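Local coordinates for protein enterochelin esterase (Salmonella enterica subsp. enterica serovar Typhimurium, PDB 3MGA) that probably hydrolyses the ester bonds of iron-loaded enterobactin, the siderophore also called enterochelin, so that the bacterium can recover the captured iron, at residues Arg33-Trp38 / Arg82-Leu87; Val55-Val60 / Ala89-Ser94; Ala131-Leu136 / Gly146-Ala151; Asn66-Thr71 / Ala107-Gly112; Ser48-Val53 / Pro99-Asp104. All coordinates share one frame; numbering follows the deposited sequence.

Interaction 1: Arg33-Trp38 / Arg82-Leu87; sequences RVTFWW and RWSTAL
R82 and W37 lie side by side and point the same way across two antiparallel strands. Followed outward, the arginine meets apolar atoms at each methylene: CB is 3.9 Å from W37 CZ3; CG, anti to the backbone N (chi1 176°), touches T35 CG2 at 3.8 Å; CD comes closest, 3.6 Å from W37 CZ3. Beyond CD the chain bends, and the guanidinium plane stands 43° from the ring. T35 also lays its CG2 over one face of the W37 indole, while its OG1 shares a 2.7 Å hydrogen bond with S84 OG. Small hydroxyl residues suit this close, non-hydrogen-bonded pair. Within the sheet F36 N bonds W83 O at 2.8 Å, almost straight (172°).

On the opposite, mainly apolar face F36 CD2 meets the edge of the W83 ring 3.9 Å from CE3. V34 and L87 cross at about a right angle, V34 CG2 3.7 Å from L87 CD1. F36 packs on F97 of strand 92-100 and, with V34, on L152 of strand 148-153. This chemistry implies two-faced strands: one face mixed and more exposed (R82, W37, T35, S84), the other largely apolar, with V34 and F36 turned to the second sheet.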
# COMPACT_ATOMS: atom_id res chain seq x y z
N ARG A 33 -24.71 -1.82 1.03
CA ARG A 33 -25.05 -0.52 1.61
C ARG A 33 -24.33 -0.55 2.96
O ARG A 33 -24.76 -1.25 3.88
CB ARG A 33 -26.56 -0.36 1.81
CG ARG A 33 -26.98 0.90 2.60
CD ARG A 33 -27.24 2.20 1.80
NE ARG A 33 -26.34 2.48 0.67
CZ ARG A 33 -26.21 3.67 0.08
NH1 ARG A 33 -25.39 3.82 -0.95
NH2 ARG A 33 -26.89 4.72 0.52
N VAL A 34 -23.23 0.19 3.08
CA VAL A 34 -22.44 0.20 4.31
C VAL A 34 -22.68 1.48 5.11
O VAL A 34 -22.59 2.58 4.58
CB VAL A 34 -20.94 0.06 3.99
CG1 VAL A 34 -20.13 0.01 5.27
CG2 VAL A 34 -20.70 -1.19 3.15
N THR A 35 -22.96 1.32 6.40
CA THR A 35 -23.22 2.45 7.29
C THR A 35 -22.13 2.61 8.33
O THR A 35 -21.74 1.65 9.00
CB THR A 35 -24.57 2.27 8.03
OG1 THR A 35 -25.63 2.21 7.07
CG2 THR A 35 -24.83 3.43 8.98
N PHE A 36 -21.65 3.84 8.47
CA PHE A 36 -20.62 4.19 9.43
C PHE A 36 -21.24 4.93 10.60
O PHE A 36 -22.19 5.69 10.41
CB PHE A 36 -19.57 5.07 8.77
CG PHE A 36 -18.76 4.37 7.72
CD1 PHE A 36 -17.45 3.99 7.98
CD2 PHE A 36 -19.30 4.07 6.49
CE1 PHE A 36 -16.69 3.33 7.01
CE2 PHE A 36 -18.56 3.41 5.53
CZ PHE A 36 -17.25 3.04 5.79
N TRP A 37 -20.71 4.70 11.80
CA TRP A 37 -21.21 5.37 12.99
C TRP A 37 -20.07 6.00 13.78
O TRP A 37 -18.99 5.42 13.91
CB TRP A 37 -21.91 4.38 13.92
CG TRP A 37 -22.97 3.53 13.29
CD1 TRP A 37 -22.83 2.23 12.87
CD2 TRP A 37 -24.32 3.89 13.03
NE1 TRP A 37 -24.01 1.77 12.36
CE2 TRP A 37 -24.95 2.77 12.45
CE3 TRP A 37 -25.07 5.06 13.23
CZ2 TRP A 37 -26.30 2.78 12.06
CZ3 TRP A 37 -26.41 5.06 12.85
CH2 TRP A 37 -27.01 3.93 12.27
N TRP A 38 -20.32 7.20 14.28
CA TRP A 38 -19.37 7.92 15.13
C TRP A 38 -20.19 8.54 16.25
O TRP A 38 -21.20 9.20 16.00
CB TRP A 38 -18.59 9.00 14.36
CG TRP A 38 -17.61 9.75 15.25
CD1 TRP A 38 -16.41 9.29 15.71
CD2 TRP A 38 -17.75 11.08 15.76
NE1 TRP A 38 -15.79 10.25 16.49
CE2 TRP A 38 -16.59 11.36 16.53
CE3 TRP A 38 -18.73 12.07 15.64
CZ2 TRP A 38 -16.40 12.58 17.17
CZ3 TRP A 38 -18.54 13.29 16.29
CH2 TRP A 38 -17.39 13.53 17.04
N ARG A 82 -23.97 9.70 11.42
CA ARG A 82 -24.12 8.59 10.51
C ARG A 82 -23.83 9.01 9.08
O ARG A 82 -23.97 10.17 8.72
CB ARG A 82 -25.57 8.10 10.61
CG ARG A 82 -25.99 6.99 9.65
CD ARG A 82 -27.48 6.69 9.78
NE ARG A 82 -28.30 7.86 9.46
CZ ARG A 82 -29.62 7.91 9.56
NH1 ARG A 82 -30.31 6.85 9.98
NH2 ARG A 82 -30.27 9.03 9.24
N TRP A 83 -23.42 8.04 8.28
CA TRP A 83 -23.15 8.25 6.87
C TRP A 83 -23.05 6.88 6.22
O TRP A 83 -22.46 5.96 6.77
CB TRP A 83 -21.86 9.04 6.66
CG TRP A 83 -21.57 9.30 5.22
CD1 TRP A 83 -22.02 10.34 4.46
CD2 TRP A 83 -20.75 8.50 4.36
NE1 TRP A 83 -21.54 10.24 3.18
CE2 TRP A 83 -20.76 9.11 3.09
CE3 TRP A 83 -20.01 7.32 4.54
CZ2 TRP A 83 -20.05 8.59 2.00
CZ3 TRP A 83 -19.31 6.80 3.46
CH2 TRP A 83 -19.33 7.44 2.21
N SER A 84 -23.65 6.75 5.05
CA SER A 84 -23.65 5.48 4.34
C SER A 84 -23.22 5.66 2.90
O SER A 84 -23.22 6.77 2.37
CB SER A 84 -25.05 4.87 4.38
OG SER A 84 -25.43 4.59 5.72
N THR A 85 -22.85 4.54 2.28
CA THR A 85 -22.42 4.52 0.89
C THR A 85 -22.54 3.11 0.33
O THR A 85 -22.90 2.18 1.06
CB THR A 85 -20.94 4.98 0.77
OG1 THR A 85 -20.51 4.87 -0.60
CG2 THR A 85 -20.04 4.14 1.63
N ALA A 86 -22.24 2.97 -0.96
CA ALA A 86 -22.26 1.67 -1.63
C ALA A 86 -20.83 1.20 -1.85
O ALA A 86 -19.95 1.99 -2.20
CB ALA A 86 -22.99 1.77 -2.94
N LEU A 87 -20.59 -0.09 -1.64
CA LEU A 87 -19.26 -0.68 -1.84
C LEU A 87 -19.41 -2.03 -2.51
O LEU A 87 -20.38 -2.75 -2.26
CB LEU A 87 -18.53 -0.82 -0.51
CG LEU A 87 -18.18 0.49 0.19
CD1 LEU A 87 -17.62 0.23 1.57
CD2 LEU A 87 -17.19 1.31 -0.66

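Interaction 2: Val55-Val60 / Ala89-Ser94; sequences VYITGV and ANWRGS
The indole of W91 is met by I57 and V60, the first and last residues of a type II beta turn at the end of strand 52-57: I57 CG2 lies 3.6 Å from W91 CZ2 and V60 CG2 4.0 Å from the same atom, both approaching obliquely. One face of the ring is covered, toward its rim, by the backbone N of G93, 3.5 Å above the plane. As G93 carries no side chain, the aromatic ring can close down on its own strand. At the edge, near the ring plane, are T58 O and a water that accepts from W91 NE1 at 2.8 Å. That water is modelled 2.4 Å from T58 O, too short to be trusted, so a water bridge here remains doubtful.

In the turn, V60 N bonds I57 O at 3.0 Å, and the backbone angles of T58 and G59 fit type II, whose third place suits glycine with its positive phi. The turn brings the branched side chains of I57 and V60 up to the indole, a fitting use of compact apolar residues beside a broad ring. Both segments belong to the N-terminal beta-sandwich domain, and I57 continues inward to F36 and W83 of the other sheet.

S94, at the start of strand 92-100, turns its hydroxyl toward the putative esterase region, where OG bonds D384 OD1. Its carbonyl faces the turn: T58 N gives S94 O a 3.0 Å hydrogen bond (156°), the donor tilted 26° from the carbonyl plane.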
# COMPACT_ATOMS: atom_id res chain seq x y z
N VAL A 55 -15.71 11.57 6.42
CA VAL A 55 -15.44 10.16 6.32
C VAL A 55 -14.45 10.07 5.18
O VAL A 55 -14.79 10.33 4.03
CB VAL A 55 -16.73 9.37 6.04
CG1 VAL A 55 -16.46 7.87 5.92
CG2 VAL A 55 -17.76 9.65 7.15
N TYR A 56 -13.20 9.75 5.51
CA TYR A 56 -12.14 9.67 4.52
C TYR A 56 -11.79 8.21 4.29
O TYR A 56 -11.05 7.61 5.06
CB TYR A 56 -10.92 10.45 5.00
CG TYR A 56 -9.85 10.68 3.95
CD1 TYR A 56 -9.89 11.80 3.12
CD2 TYR A 56 -8.78 9.79 3.81
CE1 TYR A 56 -8.91 12.03 2.16
CE2 TYR A 56 -7.79 10.01 2.86
CZ TYR A 56 -7.86 11.12 2.04
OH TYR A 56 -6.87 11.34 1.09
N ILE A 57 -12.36 7.64 3.23
CA ILE A 57 -12.15 6.25 2.87
C ILE A 57 -11.26 6.21 1.63
O ILE A 57 -11.59 6.80 0.60
CB ILE A 57 -13.49 5.54 2.55
CG1 ILE A 57 -14.49 5.74 3.69
CG2 ILE A 57 -13.28 4.06 2.29
CD1 ILE A 57 -15.87 5.14 3.43
N THR A 58 -10.12 5.53 1.73
CA THR A 58 -9.18 5.45 0.62
C THR A 58 -9.85 4.93 -0.66
O THR A 58 -10.50 3.89 -0.67
CB THR A 58 -7.97 4.54 0.97
OG1 THR A 58 -7.34 5.03 2.14
CG2 THR A 58 -6.96 4.49 -0.17
N GLY A 59 -9.68 5.69 -1.75
CA GLY A 59 -10.25 5.32 -3.04
C GLY A 59 -11.77 5.35 -3.16
O GLY A 59 -12.32 4.83 -4.12
N VAL A 60 -12.45 5.94 -2.18
CA VAL A 60 -13.91 6.01 -2.25
C VAL A 60 -14.41 7.45 -2.05
O VAL A 60 -15.20 7.93 -2.85
CB VAL A 60 -14.58 5.07 -1.25
CG1 VAL A 60 -16.10 5.20 -1.34
CG2 VAL A 60 -14.15 3.65 -1.51
N ALA A 89 -18.56 -6.02 -3.46
CA ALA A 89 -18.38 -7.20 -2.62
C ALA A 89 -16.94 -7.62 -2.36
O ALA A 89 -16.64 -8.20 -1.32
CB ALA A 89 -19.16 -8.37 -3.21
N ASN A 90 -16.05 -7.33 -3.30
CA ASN A 90 -14.65 -7.72 -3.20
C ASN A 90 -13.74 -6.64 -2.61
O ASN A 90 -12.53 -6.85 -2.47
CB ASN A 90 -14.15 -8.09 -4.59
CG ASN A 90 -14.92 -9.26 -5.20
OD1 ASN A 90 -15.25 -10.24 -4.53
ND2 ASN A 90 -15.18 -9.18 -6.50
N TRP A 91 -14.32 -5.50 -2.26
CA TRP A 91 -13.58 -4.36 -1.74
C TRP A 91 -13.01 -4.48 -0.33
O TRP A 91 -13.57 -5.15 0.54
CB TRP A 91 -14.47 -3.11 -1.80
CG TRP A 91 -13.78 -1.86 -1.40
CD1 TRP A 91 -13.06 -1.04 -2.20
CD2 TRP A 91 -13.76 -1.27 -0.09
NE1 TRP A 91 -12.58 0.03 -1.48
CE2 TRP A 91 -13.00 -0.09 -0.18
CE3 TRP A 91 -14.30 -1.64 1.15
CZ2 TRP A 91 -12.76 0.73 0.92
CZ3 TRP A 91 -14.07 -0.81 2.24
CH2 TRP A 91 -13.30 0.36 2.12
N ARG A 92 -11.89 -3.79 -0.14
CA ARG A 92 -11.18 -3.71 1.13
C ARG A 92 -10.43 -2.39 1.12
O ARG A 92 -9.90 -1.99 0.10
CB ARG A 92 -10.23 -4.89 1.27
CG ARG A 92 -9.21 -4.82 2.41
CD ARG A 92 -8.81 -6.27 2.82
NE ARG A 92 -8.37 -7.03 1.67
CZ ARG A 92 -8.39 -8.35 1.56
NH1 ARG A 92 -8.87 -9.12 2.53
NH2 ARG A 92 -7.94 -8.90 0.45
N GLY A 93 -10.42 -1.71 2.26
CA GLY A 93 -9.73 -0.44 2.34
C GLY A 93 -9.70 0.20 3.71
O GLY A 93 -10.43 -0.20 4.61
N SER A 94 -8.84 1.20 3.84
CA SER A 94 -8.66 1.93 5.08
C SER A 94 -9.60 3.11 5.10
O SER A 94 -10.06 3.58 4.05
CB SER A 94 -7.24 2.48 5.17
OG SER A 94 -6.28 1.46 5.03
O HOH W 1 -10.63 1.90 -2.02

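Interaction 3: Ala131-Leu136 / Gly146-Ala151; sequences AIADPL and GHAVSA
An Asx turn built on D134 lies in the loop that runs beside strand 148-153, and A133 and D134 of this loop meet S150 of the strand. The touching parts head nearly the same way, 24° apart, yet they do not pair as strands. A single hydrogen bond joins them: D134 N points almost straight (174°) at S150 OG, 2.7 Å away. Serine suits the place because its short hydroxyl can serve two neighbours, and the same OG also bonds S140 OG.

Small residues keep the chains close. A133 CB lies 3.2 Å from S150 OG and 3.9 Å from A148 CB, methyl against methyl. Farther back, A131 CB sits over one face of the H147 imidazole, 4.1 Å from CG and displaced toward the rim.

In D134, OD1 accepts from L136 N at 3.0 Å, met from above the carboxylate plane, while OD2 bonds Y95 OH on strand 92-100. I132 and L136 reach W38 and W37 of strand 32-39. Aspartate suits the first place of an Asx turn because its short carboxylate can reach the amide two residues on, here in a loop spanning both sheets of a beta sandwich.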
# COMPACT_ATOMS: atom_id res chain seq x y z
N ALA A 131 -7.50 13.85 11.68
CA ALA A 131 -8.14 12.56 11.46
C ALA A 131 -7.84 11.54 12.55
O ALA A 131 -6.77 11.55 13.15
CB ALA A 131 -7.74 12.00 10.11
N ILE A 132 -8.80 10.64 12.80
CA ILE A 132 -8.67 9.61 13.81
C ILE A 132 -9.23 8.28 13.31
O ILE A 132 -10.03 8.24 12.38
CB ILE A 132 -9.45 9.98 15.10
CG1 ILE A 132 -10.96 10.08 14.82
CG2 ILE A 132 -8.93 11.30 15.69
CD1 ILE A 132 -11.79 10.49 16.03
N ALA A 133 -8.78 7.19 13.93
CA ALA A 133 -9.26 5.86 13.61
C ALA A 133 -10.70 5.77 14.09
O ALA A 133 -11.22 6.71 14.66
CB ALA A 133 -8.42 4.81 14.29
N ASP A 134 -11.33 4.62 13.87
CA ASP A 134 -12.70 4.41 14.30
C ASP A 134 -12.65 3.78 15.70
O ASP A 134 -12.18 2.66 15.85
CB ASP A 134 -13.41 3.50 13.29
CG ASP A 134 -14.88 3.28 13.61
OD1 ASP A 134 -15.34 3.63 14.70
OD2 ASP A 134 -15.59 2.73 12.74
N PRO A 135 -13.13 4.51 16.73
CA PRO A 135 -13.06 3.99 18.11
C PRO A 135 -13.91 2.73 18.36
O PRO A 135 -13.76 2.08 19.39
CB PRO A 135 -13.56 5.16 18.95
CG PRO A 135 -14.39 5.98 18.05
CD PRO A 135 -13.84 5.80 16.67
N LEU A 136 -14.78 2.39 17.42
CA LEU A 136 -15.61 1.20 17.52
C LEU A 136 -14.88 -0.02 16.94
O LEU A 136 -15.21 -1.16 17.26
CB LEU A 136 -16.92 1.40 16.76
CG LEU A 136 -17.88 2.54 17.13
CD1 LEU A 136 -17.22 3.90 17.08
CD2 LEU A 136 -19.07 2.51 16.18
N GLY A 146 0.78 10.07 9.03
CA GLY A 146 0.68 10.97 10.19
C GLY A 146 -0.59 10.89 11.03
O GLY A 146 -0.80 11.71 11.92
N HIS A 147 -1.44 9.90 10.76
CA HIS A 147 -2.68 9.71 11.52
C HIS A 147 -3.05 8.23 11.58
O HIS A 147 -2.56 7.43 10.78
CB HIS A 147 -3.83 10.51 10.90
CG HIS A 147 -4.18 10.08 9.51
ND1 HIS A 147 -3.76 10.76 8.39
CD2 HIS A 147 -4.92 9.04 9.05
CE1 HIS A 147 -4.22 10.16 7.30
NE2 HIS A 147 -4.92 9.11 7.68
N ALA A 148 -3.90 7.88 12.54
CA ALA A 148 -4.35 6.50 12.68
C ALA A 148 -5.49 6.23 11.69
O ALA A 148 -6.22 7.14 11.30
CB ALA A 148 -4.81 6.24 14.11
N VAL A 149 -5.63 4.97 11.28
CA VAL A 149 -6.66 4.55 10.34
C VAL A 149 -7.30 3.27 10.83
O VAL A 149 -6.83 2.66 11.78
CB VAL A 149 -6.08 4.30 8.94
CG1 VAL A 149 -5.65 5.61 8.30
CG2 VAL A 149 -4.91 3.31 9.03
N SER A 150 -8.38 2.86 10.17
CA SER A 150 -9.10 1.64 10.53
C SER A 150 -9.37 0.78 9.30
O SER A 150 -9.38 1.27 8.19
CB SER A 150 -10.38 1.99 11.27
OG SER A 150 -10.06 2.73 12.43
N ALA A 151 -9.57 -0.51 9.52
CA ALA A 151 -9.77 -1.46 8.44
C ALA A 151 -11.22 -1.90 8.24
O ALA A 151 -11.93 -2.22 9.21
CB ALA A 151 -8.89 -2.68 8.66

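Interaction 4: Asn66-Thr71 / Ala107-Gly112; sequences NAQPQT and AAFAPG
Q68 slides past F109 in the opposite direction and reaches the next carbonyl. Its NE2 donates to A110 O at 3.0 Å, a bent bond (134°) with the donor tilted 35° from the carbonyl plane, and also to E113 O just beyond the segment. Glutamine suits this role: the extended chain is long enough to cross to the other loop and ends in an NH2 group with two hydrogens to give. Along the way its amide CD lies 3.7 Å from F109 CB, and the amide and phenyl planes are only 19° apart. Beside it, P69 CD touches F109 CE2 at 3.6 Å, the two side chains crossing at about a right angle; the stiff proline ring offers an apolar surface to the phenyl.

A second shell surrounds these groups. Q70 NE2 bonds back to Q68 O at 2.8 Å, while Q70 OE1 takes the indole N-H of W83. On the other loop, E113 OE2 accepts from A110 N.

The residues that touch lie in two surface loops, held by side-chain-to-backbone bonds and a proline-aromatic touch. Farther in, P69 rests on L120 and W124 of helix 117-127 and on W54 of strand 52-57.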
# COMPACT_ATOMS: atom_id res chain seq x y z
N ASN A 66 -12.01 11.85 -7.18
CA ASN A 66 -12.50 13.24 -7.34
C ASN A 66 -13.86 13.37 -6.69
O ASN A 66 -14.77 13.99 -7.24
CB ASN A 66 -12.57 13.65 -8.82
CG ASN A 66 -11.20 13.88 -9.42
OD1 ASN A 66 -10.21 14.03 -8.70
ND2 ASN A 66 -11.15 13.93 -10.74
N ALA A 67 -13.99 12.78 -5.51
CA ALA A 67 -15.25 12.79 -4.79
C ALA A 67 -15.45 14.09 -4.03
O ALA A 67 -14.48 14.70 -3.55
CB ALA A 67 -15.30 11.60 -3.83
N GLN A 68 -16.70 14.51 -3.94
CA GLN A 68 -17.04 15.69 -3.19
C GLN A 68 -16.89 15.25 -1.73
O GLN A 68 -17.35 14.16 -1.38
CB GLN A 68 -18.47 16.15 -3.50
CG GLN A 68 -18.66 16.57 -4.97
CD GLN A 68 -20.11 16.87 -5.34
OE1 GLN A 68 -21.03 16.67 -4.55
NE2 GLN A 68 -20.32 17.33 -6.57
N PRO A 69 -16.20 16.06 -0.90
CA PRO A 69 -15.97 15.73 0.51
C PRO A 69 -17.24 15.26 1.22
O PRO A 69 -18.23 15.98 1.26
CB PRO A 69 -15.47 17.05 1.09
CG PRO A 69 -14.79 17.71 -0.04
CD PRO A 69 -15.54 17.32 -1.28
N GLN A 70 -17.18 14.05 1.76
CA GLN A 70 -18.31 13.44 2.45
C GLN A 70 -18.21 13.57 3.95
O GLN A 70 -17.20 13.20 4.54
CB GLN A 70 -18.41 11.96 2.08
CG GLN A 70 -18.60 11.73 0.60
CD GLN A 70 -19.90 12.30 0.10
OE1 GLN A 70 -20.94 12.15 0.73
NE2 GLN A 70 -19.86 12.95 -1.06
N THR A 71 -19.26 14.10 4.56
CA THR A 71 -19.33 14.27 6.00
C THR A 71 -20.56 13.55 6.52
O THR A 71 -21.55 13.40 5.80
CB THR A 71 -19.45 15.75 6.41
OG1 THR A 71 -19.64 15.85 7.83
CG2 THR A 71 -20.63 16.41 5.70
N ALA A 107 -14.99 24.32 -0.48
CA ALA A 107 -15.95 25.23 -1.09
C ALA A 107 -17.21 24.43 -1.39
O ALA A 107 -17.25 23.22 -1.17
CB ALA A 107 -15.37 25.82 -2.36
N ALA A 108 -18.23 25.11 -1.90
CA ALA A 108 -19.49 24.46 -2.23
C ALA A 108 -19.33 23.65 -3.52
O ALA A 108 -18.47 23.96 -4.35
CB ALA A 108 -20.60 25.49 -2.39
N PHE A 109 -20.14 22.61 -3.66
CA PHE A 109 -20.12 21.78 -4.85
C PHE A 109 -21.55 21.47 -5.28
O PHE A 109 -22.36 21.01 -4.47
CB PHE A 109 -19.38 20.46 -4.60
CG PHE A 109 -17.95 20.63 -4.16
CD1 PHE A 109 -16.96 20.94 -5.08
CD2 PHE A 109 -17.60 20.47 -2.83
CE1 PHE A 109 -15.64 21.10 -4.67
CE2 PHE A 109 -16.28 20.63 -2.42
CZ PHE A 109 -15.30 20.94 -3.34
N ALA A 110 -21.87 21.74 -6.54
CA ALA A 110 -23.19 21.46 -7.07
C ALA A 110 -23.27 19.97 -7.37
O ALA A 110 -22.24 19.35 -7.64
CB ALA A 110 -23.45 22.28 -8.32
N PRO A 111 -24.47 19.38 -7.32
CA PRO A 111 -24.59 17.95 -7.62
C PRO A 111 -24.11 17.62 -9.03
O PRO A 111 -24.57 18.22 -10.00
CB PRO A 111 -26.10 17.68 -7.49
CG PRO A 111 -26.62 18.77 -6.62
CD PRO A 111 -25.76 19.97 -6.91
N GLY A 112 -23.18 16.67 -9.14
CA GLY A 112 -22.64 16.27 -10.44
C GLY A 112 -21.49 17.14 -10.93
O GLY A 112 -21.19 17.16 -12.13

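Interaction 5: Ser48-Val53 / Pro99-Asp104; sequences SPIRRV and PTERDD
A classic beta bulge joins R51 and R52 to T100 where strand 52-57 begins. T100 O accepts from both R51 N and R52 N, each at 3.0 Å; the first lies in the carbonyl plane on a lone pair, the second is tilted 22° out of it. T100 N returns a bond to R52 O at 2.8 Å. The extra residue is accommodated by R51, whose backbone takes nearly helical angles, as the first position of a classic bulge does.

Beyond the bulge the pairing is regular antiparallel. V53 faces P99 in a non-hydrogen-bonded pair, so the proline needs no N-H toward V53, and V53 CG2 approaches P99 CB at 4.4 Å; W38 of the other sheet packs against both. This is one end of the edge pair of a four-stranded sheet in the N-terminal beta sandwich. Beyond P99 and T100 the segment leaves the strand through an ST turn, in which T100 OG1 accepts from R102 N at 2.8 Å.

Several outer side chains are charged, as fits a surface. R51 bends at chi2 and lies alongside D103, but R51 NE and D103 OD2 stay 4.1 Å apart, with no N-H aimed at the oxygen; the attraction is probably only electrostatic. R52 presents one guanidinium face to D103 CB. E101, extended beyond CG, brings OE2 within 3.2 Å of P49 CG.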
# COMPACT_ATOMS: atom_id res chain seq x y z
N SER A 48 -22.62 19.84 21.85
CA SER A 48 -21.45 19.67 20.97
C SER A 48 -21.29 20.78 19.93
O SER A 48 -22.23 21.11 19.22
CB SER A 48 -21.53 18.33 20.25
OG SER A 48 -20.44 18.19 19.34
N PRO A 49 -20.06 21.32 19.80
CA PRO A 49 -19.77 22.37 18.83
C PRO A 49 -19.30 21.80 17.49
O PRO A 49 -18.85 22.57 16.63
CB PRO A 49 -18.61 23.11 19.50
CG PRO A 49 -17.83 22.00 20.14
CD PRO A 49 -18.85 20.96 20.57
N ILE A 50 -19.40 20.49 17.30
CA ILE A 50 -18.97 19.85 16.06
C ILE A 50 -19.83 20.22 14.85
O ILE A 50 -21.05 20.06 14.85
CB ILE A 50 -18.93 18.31 16.20
CG1 ILE A 50 -17.90 17.89 17.25
CG2 ILE A 50 -18.58 17.67 14.87
CD1 ILE A 50 -16.48 18.35 16.95
N ARG A 51 -19.14 20.71 13.81
CA ARG A 51 -19.76 21.11 12.55
C ARG A 51 -19.66 20.00 11.50
O ARG A 51 -20.63 19.71 10.80
CB ARG A 51 -19.07 22.37 12.00
CG ARG A 51 -19.20 23.63 12.85
CD ARG A 51 -20.62 24.15 12.87
NE ARG A 51 -20.71 25.45 13.54
CZ ARG A 51 -21.83 26.17 13.64
NH1 ARG A 51 -22.97 25.73 13.12
NH2 ARG A 51 -21.81 27.35 14.26
N ARG A 52 -18.49 19.38 11.39
CA ARG A 52 -18.26 18.30 10.41
C ARG A 52 -17.67 17.04 11.01
O ARG A 52 -17.05 17.06 12.07
CB ARG A 52 -17.32 18.78 9.29
CG ARG A 52 -17.80 19.96 8.46
CD ARG A 52 -19.01 19.61 7.59
NE ARG A 52 -19.35 20.72 6.69
CZ ARG A 52 -20.14 21.74 7.00
NH1 ARG A 52 -20.71 21.84 8.20
NH2 ARG A 52 -20.37 22.69 6.09
N VAL A 53 -17.87 15.94 10.30
CA VAL A 53 -17.33 14.63 10.65
C VAL A 53 -17.07 13.98 9.30
O VAL A 53 -17.91 13.22 8.80
CB VAL A 53 -18.30 13.78 11.47
CG1 VAL A 53 -17.61 12.50 11.89
CG2 VAL A 53 -18.79 14.54 12.70
N PRO A 99 -13.61 14.48 12.77
CA PRO A 99 -14.60 15.29 13.46
C PRO A 99 -13.99 16.64 13.81
O PRO A 99 -13.01 16.69 14.55
CB PRO A 99 -14.92 14.47 14.71
CG PRO A 99 -13.73 13.64 14.95
CD PRO A 99 -13.04 13.44 13.64
N THR A 100 -14.56 17.72 13.27
CA THR A 100 -14.04 19.06 13.50
C THR A 100 -15.12 20.12 13.67
O THR A 100 -16.28 19.90 13.32
CB THR A 100 -13.16 19.52 12.31
OG1 THR A 100 -12.75 20.88 12.53
CG2 THR A 100 -13.93 19.44 11.00
N GLU A 101 -14.71 21.26 14.23
CA GLU A 101 -15.59 22.40 14.43
C GLU A 101 -15.46 23.33 13.24
O GLU A 101 -16.25 24.27 13.09
CB GLU A 101 -15.20 23.18 15.69
CG GLU A 101 -15.24 22.39 16.99
CD GLU A 101 -14.79 23.23 18.18
OE1 GLU A 101 -14.42 24.41 17.99
OE2 GLU A 101 -14.81 22.71 19.32
N ARG A 102 -14.45 23.09 12.41
CA ARG A 102 -14.20 23.93 11.24
C ARG A 102 -15.20 23.66 10.12
O ARG A 102 -15.65 22.52 9.93
CB ARG A 102 -12.79 23.69 10.70
CG ARG A 102 -11.67 24.00 11.69
CD ARG A 102 -10.31 23.77 11.05
NE ARG A 102 -10.07 24.69 9.93
CZ ARG A 102 -9.00 24.66 9.15
NH1 ARG A 102 -8.04 23.76 9.34
NH2 ARG A 102 -8.87 25.54 8.16
N ASP A 103 -15.53 24.71 9.38
CA ASP A 103 -16.45 24.62 8.25
C ASP A 103 -16.04 25.59 7.14
O ASP A 103 -16.86 25.98 6.31
CB ASP A 103 -17.89 24.88 8.70
CG ASP A 103 -18.07 26.25 9.36
OD1 ASP A 103 -17.12 27.06 9.35
OD2 ASP A 103 -19.17 26.50 9.89
N ASP A 104 -14.75 25.95 7.11
CA ASP A 104 -14.22 26.90 6.12
C ASP A 104 -13.04 26.33 5.32
O ASP A 104 -12.14 27.08 4.93
CB ASP A 104 -13.80 28.21 6.82
CG ASP A 104 -12.68 28.01 7.85
OD1 ASP A 104 -12.34 26.85 8.18
OD2 ASP A 104 -12.14 29.03 8.33

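In the fold
From the N terminus, strand 32-39 opens interaction 1, which closes when strand 80-87 returns beside it. Interactions 5, 2 and 4 open in turn inside that loop and close after it, so each crosses interaction 1. Interaction 2 is nested within interaction 5, the two holding opposite ends of strands 52-57 and 92-100; interaction 4 crosses both and ties the loop before strand 73-74 to the loop before helix 117-127. Interaction 3 follows in series, joining a later loop to strand 148-153, next to 92-100. Through their side chains, interactions 1, 2 and 5 pack the two sheets face to face.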